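PDB 3TWO: mannitol dehydrogenase from Helicobacter pylori, which catalyses the NADP(H)-dependent interconversion of cinnamyl alcohols and their aldehydes as a zinc-containing cinnamyl alcohol dehydrogenase of the medium-chain family. Local coordinates for the interface of chains A and B. Residues are numbered along the deposited sequence; one frame, centred on the assembly and turned at random. Chains: chain A/B, Mannitol dehydrogenase.

Contact 1: the interface of chains A and B. Residues chain A 277-278, 281; chain B 246, 265, 267, 272-273.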
loop_
_atom_site.group_PDB
_atom_site.type_symbol
_atom_site.label_atom_id
_atom_site.label_comp_id
_atom_site.label_asym_id
_atom_site.label_seq_id
_atom_site.Cartn_x
_atom_site.Cartn_y
_atom_site.Cartn_z
ATOM N N VAL A 277 8.925 -3.618 -0.928
ATOM C CA VAL A 277 9.100 -2.994 0.390
ATOM C C VAL A 277 9.987 -1.735 0.339
ATOM O O VAL A 277 9.721 -0.773 1.049
ATOM C CB VAL A 277 9.610 -3.993 1.446
ATOM C CG1 VAL A 277 8.566 -5.061 1.662
ATOM C CG2 VAL A 277 10.840 -4.666 0.999
ATOM N N PHE A 278 11.046 -1.763 -0.487
ATOM C CA PHE A 278 11.967 -0.623 -0.669
ATOM C C PHE A 278 11.225 0.607 -1.189
ATOM O O PHE A 278 11.471 1.693 -0.718
ATOM C CB PHE A 278 13.128 -0.975 -1.618
ATOM C CG PHE A 278 14.158 -1.848 -0.961
ATOM C CD1 PHE A 278 13.931 -3.234 -0.815
ATOM C CD2 PHE A 278 15.326 -1.296 -0.428
ATOM C CE1 PHE A 278 14.876 -4.048 -0.162
ATOM C CE2 PHE A 278 16.294 -2.118 0.193
ATOM C CZ PHE A 278 16.038 -3.487 0.348
ATOM N N ILE A 281 8.999 2.188 1.599
ATOM C CA ILE A 281 9.773 2.835 2.631
ATOM C C ILE A 281 10.422 4.165 2.090
ATOM O O ILE A 281 10.425 5.186 2.791
ATOM C CB ILE A 281 10.788 1.837 3.211
ATOM C CG1 ILE A 281 10.058 0.789 4.085
ATOM C CG2 ILE A 281 11.978 2.512 3.963
ATOM C CD1 ILE A 281 10.911 -0.362 4.440
ATOM N N TYR B 246 9.974 -13.205 2.588
ATOM C CA TYR B 246 8.646 -13.604 2.975
ATOM C C TYR B 246 7.646 -13.098 1.949
ATOM O O TYR B 246 8.007 -12.414 0.999
ATOM C CB TYR B 246 8.289 -13.115 4.385
ATOM C CG TYR B 246 8.093 -11.622 4.555
ATOM C CD1 TYR B 246 6.832 -11.096 4.861
ATOM C CD2 TYR B 246 9.184 -10.737 4.464
ATOM C CE1 TYR B 246 6.646 -9.731 5.073
ATOM C CE2 TYR B 246 9.015 -9.338 4.685
ATOM C CZ TYR B 246 7.750 -8.849 5.006
ATOM O OH TYR B 246 7.576 -7.474 5.215
ATOM N N GLY B 265 10.839 -3.368 7.801
ATOM C CA GLY B 265 11.910 -4.328 7.541
ATOM C C GLY B 265 12.399 -4.345 6.088
ATOM O O GLY B 265 11.622 -4.131 5.116
ATOM N N PRO B 267 14.572 -6.596 3.664
ATOM C CA PRO B 267 15.403 -7.776 3.342
ATOM C C PRO B 267 16.376 -7.495 2.209
ATOM O O PRO B 267 16.327 -6.412 1.595
ATOM C CB PRO B 267 14.383 -8.845 2.897
ATOM C CG PRO B 267 13.023 -8.315 3.342
ATOM C CD PRO B 267 13.151 -6.803 3.298
ATOM N N ALA B 272 13.647 -9.441 -1.543
ATOM C CA ALA B 272 12.639 -8.584 -0.903
ATOM C C ALA B 272 11.266 -8.659 -1.596
ATOM O O ALA B 272 11.176 -8.692 -2.803
ATOM C CB ALA B 272 13.108 -7.177 -0.788
ATOM N N PRO B 273 10.182 -8.702 -0.798
ATOM C CA PRO B 273 8.882 -9.055 -1.430
ATOM C C PRO B 273 8.251 -7.861 -2.097
ATOM O O PRO B 273 8.582 -6.730 -1.753
ATOM C CB PRO B 273 8.042 -9.545 -0.262
ATOM C CG PRO B 273 8.629 -8.846 0.939
ATOM C CD PRO B 273 10.134 -8.781 0.673
#
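A:Val277, the first residue of helix 277-282, sets its two methyl groups against B:Ala272 and B:Pro273 in what is probably the dimer contact between the coenzyme-binding domains of this medium-chain, zinc-containing alcohol dehydrogenase. With chi1 at -64°, CG1 stands anti to the carbonyl carbon, while CG2 falls between the backbone N and the carbonyl carbon. The branches thus part company: CG1 lies 3.9 Å from the pyrrolidine CG of B:Pro273, and CG2 rests 3.8 Å from CB of B:Ala272. CG2 also points at the ring carbon CD of B:Pro267, 3.9 Å away. The backbone of the same valine is tied down, its N giving a hydrogen bond of 3.2 Å to the carbonyl O of B:Pro273, with 152° at the hydrogen; one residue contributes both a backbone bond and apolar packing. B:Ala272 serves both neighbours on the helix, because its CB also touches CE1 of A:Phe278 at 3.6 Å. That methyl and the carbonyl O of B:Pro267 both lie in the plane of the phenyl ring, at its edge. Within chain B, CG of B:Pro273 sits 3.8 Å above the plane of the B:Tyr246 ring, toward the rim, and this second-shell packing backs the proline where it receives the valine.

Contact 2: the interface of chains A and B. Residues chain A 257, 285; chain B 105, 108, 171, 291.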
loop_
_atom_site.group_PDB
_atom_site.type_symbol
_atom_site.label_atom_id
_atom_site.label_comp_id
_atom_site.label_asym_id
_atom_site.label_seq_id
_atom_site.Cartn_x
_atom_site.Cartn_y
_atom_site.Cartn_z
ATOM N N TYR A 257 1.670 13.445 2.701
ATOM C CA TYR A 257 1.763 12.607 3.885
ATOM C C TYR A 257 0.364 12.154 4.369
ATOM O O TYR A 257 -0.555 12.949 4.463
ATOM C CB TYR A 257 2.460 13.430 4.932
ATOM C CG TYR A 257 2.510 12.849 6.348
ATOM C CD1 TYR A 257 3.711 12.241 6.829
ATOM C CD2 TYR A 257 1.414 13.010 7.240
ATOM C CE1 TYR A 257 3.796 11.747 8.185
ATOM C CE2 TYR A 257 1.492 12.556 8.568
ATOM C CZ TYR A 257 2.708 11.939 9.034
ATOM O OH TYR A 257 2.808 11.525 10.334
ATOM N N ASN A 285 4.939 6.842 4.450
ATOM C CA ASN A 285 3.727 7.542 4.973
ATOM C C ASN A 285 2.644 7.828 3.938
ATOM O O ASN A 285 1.860 8.776 4.105
ATOM C CB ASN A 285 4.123 8.843 5.749
ATOM C CG ASN A 285 4.939 8.519 6.956
ATOM O OD1 ASN A 285 4.436 7.980 7.964
ATOM N ND2 ASN A 285 6.187 8.779 6.874
ATOM N N GLN B 105 11.028 15.926 8.488
ATOM C CA GLN B 105 11.251 14.568 8.001
ATOM C C GLN B 105 12.569 14.580 7.196
ATOM O O GLN B 105 12.585 14.232 5.991
ATOM C CB GLN B 105 10.119 14.170 7.056
ATOM C CG GLN B 105 8.756 14.264 7.600
ATOM C CD GLN B 105 8.339 12.930 8.110
ATOM O OE1 GLN B 105 8.699 12.569 9.237
ATOM N NE2 GLN B 105 7.598 12.143 7.273
ATOM N N PHE B 108 13.985 12.028 4.462
ATOM C CA PHE B 108 13.632 12.008 3.059
ATOM C C PHE B 108 14.298 13.130 2.266
ATOM O O PHE B 108 14.068 13.239 1.077
ATOM C CB PHE B 108 12.094 12.064 2.852
ATOM C CG PHE B 108 11.372 10.896 3.433
ATOM C CD1 PHE B 108 10.544 11.059 4.542
ATOM C CD2 PHE B 108 11.517 9.648 2.868
ATOM C CE1 PHE B 108 9.867 9.960 5.108
ATOM C CE2 PHE B 108 10.849 8.507 3.428
ATOM C CZ PHE B 108 10.032 8.680 4.567
ATOM N N PHE B 171 1.687 7.331 13.767
ATOM C CA PHE B 171 1.080 7.680 12.486
ATOM C C PHE B 171 -0.267 6.951 12.230
ATOM O O PHE B 171 -1.217 7.585 11.796
ATOM C CB PHE B 171 2.062 7.359 11.346
ATOM C CG PHE B 171 1.520 7.578 9.961
ATOM C CD1 PHE B 171 1.292 8.870 9.452
ATOM C CD2 PHE B 171 1.299 6.478 9.113
ATOM C CE1 PHE B 171 0.843 9.052 8.096
ATOM C CE2 PHE B 171 0.850 6.664 7.793
ATOM C CZ PHE B 171 0.632 7.966 7.279
ATOM N N SER B 291 7.629 3.019 6.233
ATOM C CA SER B 291 8.076 4.059 7.196
ATOM C C SER B 291 9.609 3.991 7.265
ATOM O O SER B 291 10.161 2.904 7.294
ATOM C CB SER B 291 7.485 3.821 8.598
ATOM O OG SER B 291 7.534 5.020 9.338
HETATM O O HOH W 1 5.772 6.711 10.525
#
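This patch belongs to a two-fold symmetric interface between identical chains, where loop residues of one copy meet the end of helix 158-171 of the other; it adds an aromatic and amide contact to what is probably the biological dimer. The rings of A:Tyr257 and B:Phe171 meet edge to face, with planes 73° apart and centroids 5.0 Å apart. The phenylalanine supplies the edge: its CE1 stands 3.5 Å above the tyrosine plane, toward the rim. CD1 packs on the phenol carbon CZ of A:Tyr257 at 3.4 Å, the two side chains running antiparallel. A:Asn285 takes a face of the same phenyl group, its amide OD1 3.4 Å above the B:Phe171 plane and over the ring centre, with the amide turned 76° from the ring. Water 1 links that oxygen, at 3.2 Å, to the hydroxyl OG of B:Ser291, at 2.7 Å. On the amide's nitrogen side, B:Gln105 bends at chi2 (-96°) and brings NE2 to 3.7 Å from ND2 of A:Asn285, a distance at which the pair is merely adjacent. The patch sets the end of helix 158-171, with nearby loop residues, against loops of the other subunit and would contribute to how the two copies register.

Contact 3: the interface of chains A and B. Residues chain A 257-258, 285-287; chain B 171, 289-290.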
loop_
_atom_site.group_PDB
_atom_site.type_symbol
_atom_site.label_atom_id
_atom_site.label_comp_id
_atom_site.label_asym_id
_atom_site.label_seq_id
_atom_site.Cartn_x
_atom_site.Cartn_y
_atom_site.Cartn_z
ATOM N N TYR A 257 1.670 13.445 2.701
ATOM C CA TYR A 257 1.763 12.607 3.885
ATOM C C TYR A 257 0.364 12.154 4.369
ATOM O O TYR A 257 -0.555 12.949 4.463
ATOM C CB TYR A 257 2.460 13.430 4.932
ATOM C CG TYR A 257 2.510 12.849 6.348
ATOM C CD1 TYR A 257 3.711 12.241 6.829
ATOM C CD2 TYR A 257 1.414 13.010 7.240
ATOM C CE1 TYR A 257 3.796 11.747 8.185
ATOM C CE2 TYR A 257 1.492 12.556 8.568
ATOM C CZ TYR A 257 2.708 11.939 9.034
ATOM O OH TYR A 257 2.808 11.525 10.334
ATOM N N ASN A 258 0.206 10.879 4.644
ATOM C CA ASN A 258 -1.088 10.319 4.985
ATOM C C ASN A 258 -2.087 10.262 3.807
ATOM O O ASN A 258 -3.310 10.092 4.039
ATOM C CB ASN A 258 -1.739 10.988 6.216
ATOM C CG ASN A 258 -2.635 10.053 6.928
ATOM O OD1 ASN A 258 -2.307 8.878 7.050
ATOM N ND2 ASN A 258 -3.815 10.507 7.304
ATOM N N ASN A 285 4.939 6.842 4.450
ATOM C CA ASN A 285 3.727 7.542 4.973
ATOM C C ASN A 285 2.644 7.828 3.938
ATOM O O ASN A 285 1.860 8.776 4.105
ATOM C CB ASN A 285 4.123 8.843 5.749
ATOM C CG ASN A 285 4.939 8.519 6.956
ATOM O OD1 ASN A 285 4.436 7.980 7.964
ATOM N ND2 ASN A 285 6.187 8.779 6.874
ATOM N N ARG A 286 2.609 7.029 2.876
ATOM C CA ARG A 286 1.639 7.217 1.815
ATOM C C ARG A 286 1.019 5.840 1.595
ATOM O O ARG A 286 1.724 4.842 1.328
ATOM C CB ARG A 286 2.345 7.690 0.571
ATOM C CG ARG A 286 3.159 9.013 0.825
ATOM C CD ARG A 286 4.003 9.268 -0.433
ATOM N NE ARG A 286 4.658 10.554 -0.519
ATOM C CZ ARG A 286 5.944 10.768 -0.169
ATOM N NH1 ARG A 286 6.674 9.792 0.387
ATOM N NH2 ARG A 286 6.511 11.974 -0.343
ATOM N N LYS A 287 -0.282 5.760 1.761
ATOM C CA LYS A 287 -0.921 4.462 1.858
ATOM C C LYS A 287 -1.439 4.043 0.507
ATOM O O LYS A 287 -1.922 4.874 -0.284
ATOM C CB LYS A 287 -2.072 4.502 2.855
ATOM C CG LYS A 287 -1.679 5.027 4.221
ATOM C CD LYS A 287 -2.766 4.792 5.295
ATOM C CE LYS A 287 -2.371 5.450 6.610
ATOM N NZ LYS A 287 -3.283 5.045 7.700
ATOM N N PHE B 171 1.687 7.331 13.767
ATOM C CA PHE B 171 1.080 7.680 12.486
ATOM C C PHE B 171 -0.267 6.951 12.230
ATOM O O PHE B 171 -1.217 7.585 11.796
ATOM C CB PHE B 171 2.062 7.359 11.346
ATOM C CG PHE B 171 1.520 7.578 9.961
ATOM C CD1 PHE B 171 1.292 8.870 9.452
ATOM C CD2 PHE B 171 1.299 6.478 9.113
ATOM C CE1 PHE B 171 0.843 9.052 8.096
ATOM C CE2 PHE B 171 0.850 6.664 7.793
ATOM C CZ PHE B 171 0.632 7.966 7.279
ATOM N N TYR B 289 1.712 0.875 3.873
ATOM C CA TYR B 289 2.638 1.994 3.624
ATOM C C TYR B 289 3.975 1.600 4.181
ATOM O O TYR B 289 4.061 0.607 4.960
ATOM C CB TYR B 289 2.164 3.279 4.256
ATOM C CG TYR B 289 2.006 3.184 5.763
ATOM C CD1 TYR B 289 3.078 3.539 6.593
ATOM C CD2 TYR B 289 0.782 2.760 6.369
ATOM C CE1 TYR B 289 2.984 3.512 8.016
ATOM C CE2 TYR B 289 0.680 2.710 7.829
ATOM C CZ TYR B 289 1.784 3.079 8.613
ATOM O OH TYR B 289 1.763 3.102 9.996
ATOM N N GLY B 290 5.011 2.346 3.797
ATOM C CA GLY B 290 6.342 2.138 4.371
ATOM C C GLY B 290 6.639 3.240 5.383
ATOM O O GLY B 290 6.013 4.297 5.345
HETATM O O HOH W 2 4.354 4.475 1.873
#
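The first torsion of B:Phe171 (176°) turns CG away from its own N and sends the ring out from the end of helix 158-171 into chain A; a less complete turn in A:Asn258 (chi1 -152°) swings its amide to meet the ring. OD1 of this amide comes over the rim of the face opposite A:Asn285, 3.3 Å from the phenyl CE1, with the amide and ring planes 83° apart; the backbone N of A:Asn258 instead lies at the ring's edge, in plane. A:Lys287 runs extended past the phenyl group in the opposite direction, its methylene CE approaching the rim of the A:Asn258 face, 3.6 Å from CE2. The ring thus lies between A:Asn258 and A:Lys287 on one side and A:Asn285 on the other. CG of A:Lys287 lies 4.0 Å from CD2 of B:Tyr289, whose side chain runs alongside. Within chain B, CE2 of B:Phe171 sits 3.7 Å above the centre of the B:Tyr289 ring, which backs it. Beyond the rings the backbones join: N of A:Asn285 gives a hydrogen bond of 2.9 Å to the carbonyl O of B:Gly290. Water 2 extends the link, 2.9 Å from N of B:Gly290 and 2.7 Å from the carbonyl O of A:Arg286. The site ties the chain around strand 287-290 to its counterpart and lodges B:Phe171 in the partner, which would join the coenzyme-binding domains across the two-fold in the likely dimer.

Contacts 2 and 3 are neighbouring halves of one patch: the centres of their C-alpha atoms lie about 6 Å apart, and both contain A:Tyr257, A:Asn285 and B:Phe171. Contact 1 stands apart, about 17 Å from contact 2 and 16 Å from contact 3 between the same kind of centres, and shares no residue with them. In sequence, however, helix 277-282 of contact 1 runs closely into A:Asn285 and strand 287-290, so one short stretch of chain A serves all three. Two-fold symmetry repeats each contact with the chains exchanged, which spreads the attachment and should resist rotation of one subunit against the other.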